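Local coordinates for protein phytase (Debaryomyces castellii, PDB 2GFI) that probably removes phosphate from phytate (inositol hexakisphosphate), acting as a 3-phytase of the histidine acid phosphatase family, at residues Arg35-Ala40 against Tyr258-Leu263; Tyr283-Asp288 against Asp351-Tyr356. One frame throughout, in Å; residues are numbered along the deposited sequence.

Contact 1 of 2, residues Arg35-Ala40 against Tyr258-Leu263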
loop_
_atom_site.group_PDB
_atom_site.type_symbol
_atom_site.label_atom_id
_atom_site.label_comp_id
_atom_site.label_asym_id
_atom_site.label_seq_id
_atom_site.Cartn_x
_atom_site.Cartn_y
_atom_site.Cartn_z
ATOM N N ARG A 35 -14.128 7.191 8.354
ATOM C CA ARG A 35 -14.322 8.625 8.326
ATOM C C ARG A 35 -15.803 8.982 8.225
ATOM O O ARG A 35 -16.160 10.129 8.456
ATOM C CB ARG A 35 -13.436 9.340 7.257
ATOM C CG ARG A 35 -11.934 9.305 7.642
ATOM C CD ARG A 35 -11.089 10.619 7.521
ATOM N NE ARG A 35 -9.638 10.344 7.709
ATOM C CZ ARG A 35 -8.938 9.567 6.835
ATOM N NH1 ARG A 35 -9.579 9.036 5.769
ATOM N NH2 ARG A 35 -7.628 9.313 6.992
ATOM N N PHE A 36 -16.651 7.991 7.920
ATOM C CA PHE A 36 -18.092 8.227 7.779
ATOM C C PHE A 36 -18.902 7.675 8.921
ATOM O O PHE A 36 -20.148 7.804 8.922
ATOM C CB PHE A 36 -18.609 7.676 6.452
ATOM C CG PHE A 36 -17.815 8.153 5.290
ATOM C CD1 PHE A 36 -17.671 9.514 5.059
ATOM C CD2 PHE A 36 -17.144 7.253 4.482
ATOM C CE1 PHE A 36 -16.889 9.975 4.027
ATOM C CE2 PHE A 36 -16.360 7.716 3.423
ATOM C CZ PHE A 36 -16.223 9.071 3.207
ATOM N N LEU A 37 -18.205 7.070 9.891
ATOM C CA LEU A 37 -18.905 6.381 10.995
ATOM C C LEU A 37 -18.957 7.188 12.279
ATOM O O LEU A 37 -19.275 6.651 13.328
ATOM C CB LEU A 37 -18.371 4.963 11.219
ATOM C CG LEU A 37 -18.678 4.069 10.012
ATOM C CD1 LEU A 37 -17.986 2.711 10.132
ATOM C CD2 LEU A 37 -20.169 3.931 9.855
ATOM N N GLY A 38 -18.645 8.482 12.173
ATOM C CA GLY A 38 -18.918 9.429 13.259
ATOM C C GLY A 38 -18.075 9.287 14.525
ATOM O O GLY A 38 -18.489 9.730 15.578
ATOM N N GLY A 39 -16.891 8.677 14.426
ATOM C CA GLY A 39 -16.065 8.430 15.612
ATOM C C GLY A 39 -16.360 7.119 16.319
ATOM O O GLY A 39 -15.719 6.794 17.310
ATOM N N ALA A 40 -17.300 6.336 15.814
ATOM C CA ALA A 40 -17.685 5.092 16.481
ATOM C C ALA A 40 -16.775 3.950 16.089
ATOM O O ALA A 40 -16.590 2.994 16.853
ATOM C CB ALA A 40 -19.142 4.731 16.135
ATOM N N TYR A 258 -24.237 0.182 14.142
ATOM C CA TYR A 258 -24.114 -1.257 14.231
ATOM C C TYR A 258 -22.887 -1.692 13.410
ATOM O O TYR A 258 -22.047 -2.449 13.887
ATOM C CB TYR A 258 -25.423 -1.859 13.681
ATOM C CG TYR A 258 -25.616 -3.335 13.908
ATOM C CD1 TYR A 258 -26.735 -3.814 14.625
ATOM C CD2 TYR A 258 -24.707 -4.276 13.389
ATOM C CE1 TYR A 258 -26.941 -5.171 14.813
ATOM C CE2 TYR A 258 -24.909 -5.620 13.568
ATOM C CZ TYR A 258 -26.027 -6.069 14.283
ATOM O OH TYR A 258 -26.198 -7.429 14.480
ATOM N N CYS A 259 -22.810 -1.213 12.163
ATOM C CA CYS A 259 -21.655 -1.406 11.301
ATOM C C CYS A 259 -20.342 -0.994 12.026
ATOM O O CYS A 259 -19.401 -1.782 12.132
ATOM C CB CYS A 259 -21.854 -0.585 10.008
ATOM S SG CYS A 259 -20.351 -0.067 9.161
ATOM N N ALA A 260 -20.323 0.236 12.546
ATOM C CA ALA A 260 -19.133 0.770 13.226
ATOM C C ALA A 260 -18.749 -0.108 14.388
ATOM O O ALA A 260 -17.598 -0.482 14.512
ATOM C CB ALA A 260 -19.357 2.185 13.656
ATOM N N TYR A 261 -19.729 -0.462 15.224
ATOM C CA TYR A 261 -19.482 -1.359 16.343
ATOM C C TYR A 261 -19.157 -2.785 16.020
ATOM O O TYR A 261 -18.312 -3.347 16.673
ATOM C CB TYR A 261 -20.554 -1.205 17.436
ATOM C CG TYR A 261 -20.294 0.108 18.083
ATOM C CD1 TYR A 261 -19.237 0.245 18.965
ATOM C CD2 TYR A 261 -21.020 1.232 17.721
ATOM C CE1 TYR A 261 -18.934 1.453 19.523
ATOM C CE2 TYR A 261 -20.730 2.468 18.292
ATOM C CZ TYR A 261 -19.675 2.554 19.193
ATOM O OH TYR A 261 -19.350 3.756 19.751
ATOM N N GLU A 262 -19.806 -3.388 15.028
ATOM C CA GLU A 262 -19.454 -4.745 14.657
ATOM C C GLU A 262 -18.037 -4.811 14.070
ATOM O O GLU A 262 -17.285 -5.793 14.283
ATOM C CB GLU A 262 -20.446 -5.286 13.626
ATOM C CG GLU A 262 -20.247 -6.773 13.368
ATOM C CD GLU A 262 -21.401 -7.362 12.592
ATOM O OE1 GLU A 262 -21.791 -6.779 11.556
ATOM O OE2 GLU A 262 -21.920 -8.411 13.023
ATOM N N LEU A 263 -17.688 -3.769 13.313
ATOM C CA LEU A 263 -16.316 -3.583 12.864
ATOM C C LEU A 263 -15.339 -3.547 14.067
ATOM O O LEU A 263 -14.394 -4.339 14.112
ATOM C CB LEU A 263 -16.220 -2.306 12.003
ATOM C CG LEU A 263 -14.841 -1.886 11.467
ATOM C CD1 LEU A 263 -14.236 -2.947 10.545
ATOM C CD2 LEU A 263 -15.033 -0.592 10.678
#
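Leu-37 and Ala-40 rest on one side of the helix that carries Cys-259, Ala-260 and Tyr-261. The leucine CB starts the contact, 3.8 Å from Ala-260 CB. With chi1 at -66°, CG stands anti to the carbonyl carbon and remains over the same methyl, 4.2 Å from Ala-260 CB. There the chain forks: CD1 lies 3.8 Å from Cys-259 SG and also touches Ala-260 CB, whereas CD2 approaches the sulphur more loosely, at 4.1 Å. That sulphur is bound to Cys-272 in a disulfide, so the leucine packs on a group already fixed in place. Alanine suits position 260 because its small side chain lets the loop come close, with Ala-40 CB only 3.6 Å from Ala-260 CB. The Ala-40 methyl also meets Tyr-261 CE2 at 3.5 Å, while Ala-40 O stands over one face of that ring, displaced toward the rim. This oxygen accepts hydrogen bonds from Asn-264 and Gln-371. Leu-37 and Ala-40 are the ends of a type I' beta turn, closed by Ala-40 N to Leu-37 O; Gly-38 and Gly-39 fill its corners, where phi is positive. The whole is a tight turn packed apolarly on helix 249-266, beside the predicted active site of a histidine acid phosphatase, with Tyr-261 near the probable nucleophile His-70 and proton donor Asp-333.

Contact 2 of 2, residues Tyr283-Asp288 against Asp351-Tyr356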
loop_
_atom_site.group_PDB
_atom_site.type_symbol
_atom_site.label_atom_id
_atom_site.label_comp_id
_atom_site.label_asym_id
_atom_site.label_seq_id
_atom_site.Cartn_x
_atom_site.Cartn_y
_atom_site.Cartn_z
ATOM N N TYR A 283 -24.985 10.191 6.379
ATOM C CA TYR A 283 -24.945 9.770 7.756
ATOM C C TYR A 283 -23.853 10.525 8.523
ATOM O O TYR A 283 -24.114 11.069 9.603
ATOM C CB TYR A 283 -24.715 8.280 7.913
ATOM C CG TYR A 283 -24.558 7.921 9.390
ATOM C CD1 TYR A 283 -25.680 7.820 10.226
ATOM C CD2 TYR A 283 -23.300 7.686 9.939
ATOM C CE1 TYR A 283 -25.562 7.479 11.568
ATOM C CE2 TYR A 283 -23.157 7.345 11.271
ATOM C CZ TYR A 283 -24.300 7.248 12.089
ATOM O OH TYR A 283 -24.177 6.904 13.407
ATOM N N SER A 284 -22.631 10.499 7.974
ATOM C CA SER A 284 -21.481 11.137 8.592
ATOM C C SER A 284 -21.766 12.585 8.913
ATOM O O SER A 284 -21.386 13.084 9.959
ATOM C CB SER A 284 -20.285 11.083 7.658
ATOM O OG SER A 284 -19.122 11.478 8.366
ATOM N N TYR A 285 -22.426 13.273 7.988
ATOM C CA TYR A 285 -22.655 14.691 8.186
ATOM C C TYR A 285 -23.728 14.927 9.241
ATOM O O TYR A 285 -23.665 15.932 9.970
ATOM C CB TYR A 285 -22.989 15.404 6.900
ATOM C CG TYR A 285 -23.094 16.885 7.132
ATOM C CD1 TYR A 285 -22.023 17.583 7.641
ATOM C CD2 TYR A 285 -24.299 17.573 6.905
ATOM C CE1 TYR A 285 -22.128 18.929 7.892
ATOM C CE2 TYR A 285 -24.410 18.916 7.141
ATOM C CZ TYR A 285 -23.321 19.588 7.632
ATOM O OH TYR A 285 -23.373 20.943 7.874
ATOM N N SER A 286 -24.687 13.998 9.361
ATOM C CA SER A 286 -25.682 14.103 10.445
ATOM C C SER A 286 -25.026 14.040 11.823
ATOM O O SER A 286 -25.465 14.734 12.773
ATOM C CB SER A 286 -26.814 13.065 10.299
ATOM O OG SER A 286 -26.384 11.757 10.617
ATOM N N VAL A 287 -23.987 13.209 11.926
ATOM C CA VAL A 287 -23.180 13.121 13.130
ATOM C C VAL A 287 -22.331 14.371 13.299
ATOM O O VAL A 287 -22.238 14.888 14.393
ATOM C CB VAL A 287 -22.250 11.836 13.190
ATOM C CG1 VAL A 287 -21.369 11.877 14.452
ATOM C CG2 VAL A 287 -23.065 10.563 13.164
ATOM N N ASP A 288 -21.694 14.865 12.246
ATOM C CA ASP A 288 -20.956 16.115 12.405
ATOM C C ASP A 288 -21.865 17.222 12.928
ATOM O O ASP A 288 -21.439 17.999 13.764
ATOM C CB ASP A 288 -20.361 16.571 11.095
ATOM C CG ASP A 288 -19.115 15.791 10.713
ATOM O OD1 ASP A 288 -18.451 15.203 11.626
ATOM O OD2 ASP A 288 -18.726 15.722 9.510
ATOM N N ASP A 351 -21.635 28.389 12.018
ATOM C CA ASP A 351 -22.468 27.247 12.280
ATOM C C ASP A 351 -22.690 26.439 11.014
ATOM O O ASP A 351 -22.742 26.991 9.919
ATOM C CB ASP A 351 -23.790 27.716 12.884
ATOM C CG ASP A 351 -23.626 28.202 14.328
ATOM O OD1 ASP A 351 -22.552 27.999 14.967
ATOM O OD2 ASP A 351 -24.543 28.803 14.917
ATOM N N LEU A 352 -22.786 25.127 11.182
ATOM C CA LEU A 352 -22.923 24.211 10.078
ATOM C C LEU A 352 -24.289 24.370 9.436
ATOM O O LEU A 352 -25.277 24.584 10.133
ATOM C CB LEU A 352 -22.709 22.774 10.569
ATOM C CG LEU A 352 -21.272 22.258 10.441
ATOM C CD1 LEU A 352 -20.245 23.185 11.149
ATOM C CD2 LEU A 352 -21.175 20.838 10.979
ATOM N N PRO A 353 -24.356 24.285 8.116
ATOM C CA PRO A 353 -25.638 24.321 7.450
ATOM C C PRO A 353 -26.349 22.994 7.661
ATOM O O PRO A 353 -25.699 21.969 7.907
ATOM C CB PRO A 353 -25.258 24.496 5.984
ATOM C CG PRO A 353 -23.893 23.819 5.864
ATOM C CD PRO A 353 -23.223 24.142 7.162
ATOM N N VAL A 354 -27.681 23.028 7.571
ATOM C CA VAL A 354 -28.522 21.842 7.710
ATOM C C VAL A 354 -29.294 21.560 6.433
ATOM O O VAL A 354 -29.804 20.458 6.234
ATOM C CB VAL A 354 -29.512 21.995 8.885
ATOM C CG1 VAL A 354 -28.746 22.039 10.196
ATOM C CG2 VAL A 354 -30.432 23.264 8.712
ATOM N N ASP A 355 -29.372 22.547 5.552
ATOM C CA ASP A 355 -30.304 22.457 4.432
ATOM C C ASP A 355 -29.612 21.911 3.188
ATOM O O ASP A 355 -30.215 21.734 2.147
ATOM C CB ASP A 355 -30.995 23.818 4.189
ATOM C CG ASP A 355 -29.993 24.931 3.835
ATOM O OD1 ASP A 355 -28.885 25.013 4.461
ATOM O OD2 ASP A 355 -30.221 25.776 2.938
ATOM N N TYR A 356 -28.331 21.598 3.317
ATOM C CA TYR A 356 -27.641 20.842 2.286
ATOM C C TYR A 356 -26.466 20.129 2.918
ATOM O O TYR A 356 -26.210 20.321 4.098
ATOM C CB TYR A 356 -27.182 21.779 1.163
ATOM C CG TYR A 356 -26.033 22.679 1.560
ATOM C CD1 TYR A 356 -24.722 22.403 1.130
ATOM C CD2 TYR A 356 -26.247 23.814 2.368
ATOM C CE1 TYR A 356 -23.662 23.241 1.501
ATOM C CE2 TYR A 356 -25.197 24.669 2.706
ATOM C CZ TYR A 356 -23.914 24.368 2.285
ATOM O OH TYR A 356 -22.878 25.207 2.625
#
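Tyr-285 reaches from its helix to Leu-352 and Pro-353, and the closest packing gathers round its hydroxyl. The phenol OH donates a short hydrogen bond of 2.5 Å to Pro-353 O, meeting a lone pair in the carbonyl plane at a C=O...O angle of 144°; the acceptor in turn lies at the edge of the ring. Leu-352 CB and Pro-353 CD each come within 3.3 Å of Tyr-285 OH, so two carbons crowd the polar tip. With CG anti to the backbone N (chi1 -175°), the ring extends from the helix toward the loop. Leu-352 slides past it in the opposite direction, its CD2 3.8 Å from Tyr-285 CE1, while Pro-353 crosses the tyrosine at about a right angle. The packing slackens toward Asp-288, whose CB is 4.3 Å from Leu-352 CD2 and whose carboxylate is bound to His-365 N and Ser-361 instead. Farther along the loop, Val-354 turns away, Asp-355 is exposed, and Tyr-356 offers the helix little but its carbonyl; its hydroxyl bonds Lys-400 of a second subunit. A phenylalanine in place of Tyr-285 would probably leave the carbonyl of Pro-353 without this donor and the loop less firmly held. Tyrosine supplies both an apolar ring and a terminal donor: a directional bond among carbon contacts helps pin an irregular loop to a regular helix, together with the bonds of Tyr-292 to Asp-351 and Tyr-293 to Leu-352.

From the N terminus, the chain enters contact 1 at 35-40 in the loop before strand 59-69 and returns to it on helix 249-266, closing a long loop that includes strands of the central sheet. Only then does helix 277-295, next along the chain, open contact 2, which closes after helix 333-343 at 351-356. The two closures are therefore in series, neither nested nor crossed. They still meet in space, their centres about 17 Å apart: Ser-284 OG makes a weak hydrogen bond to Arg-35 O, and Val-287 packs on Gly-38. Helix 277-295 thus touches both loops, joining the N-terminal loop to the one before helix 365-368.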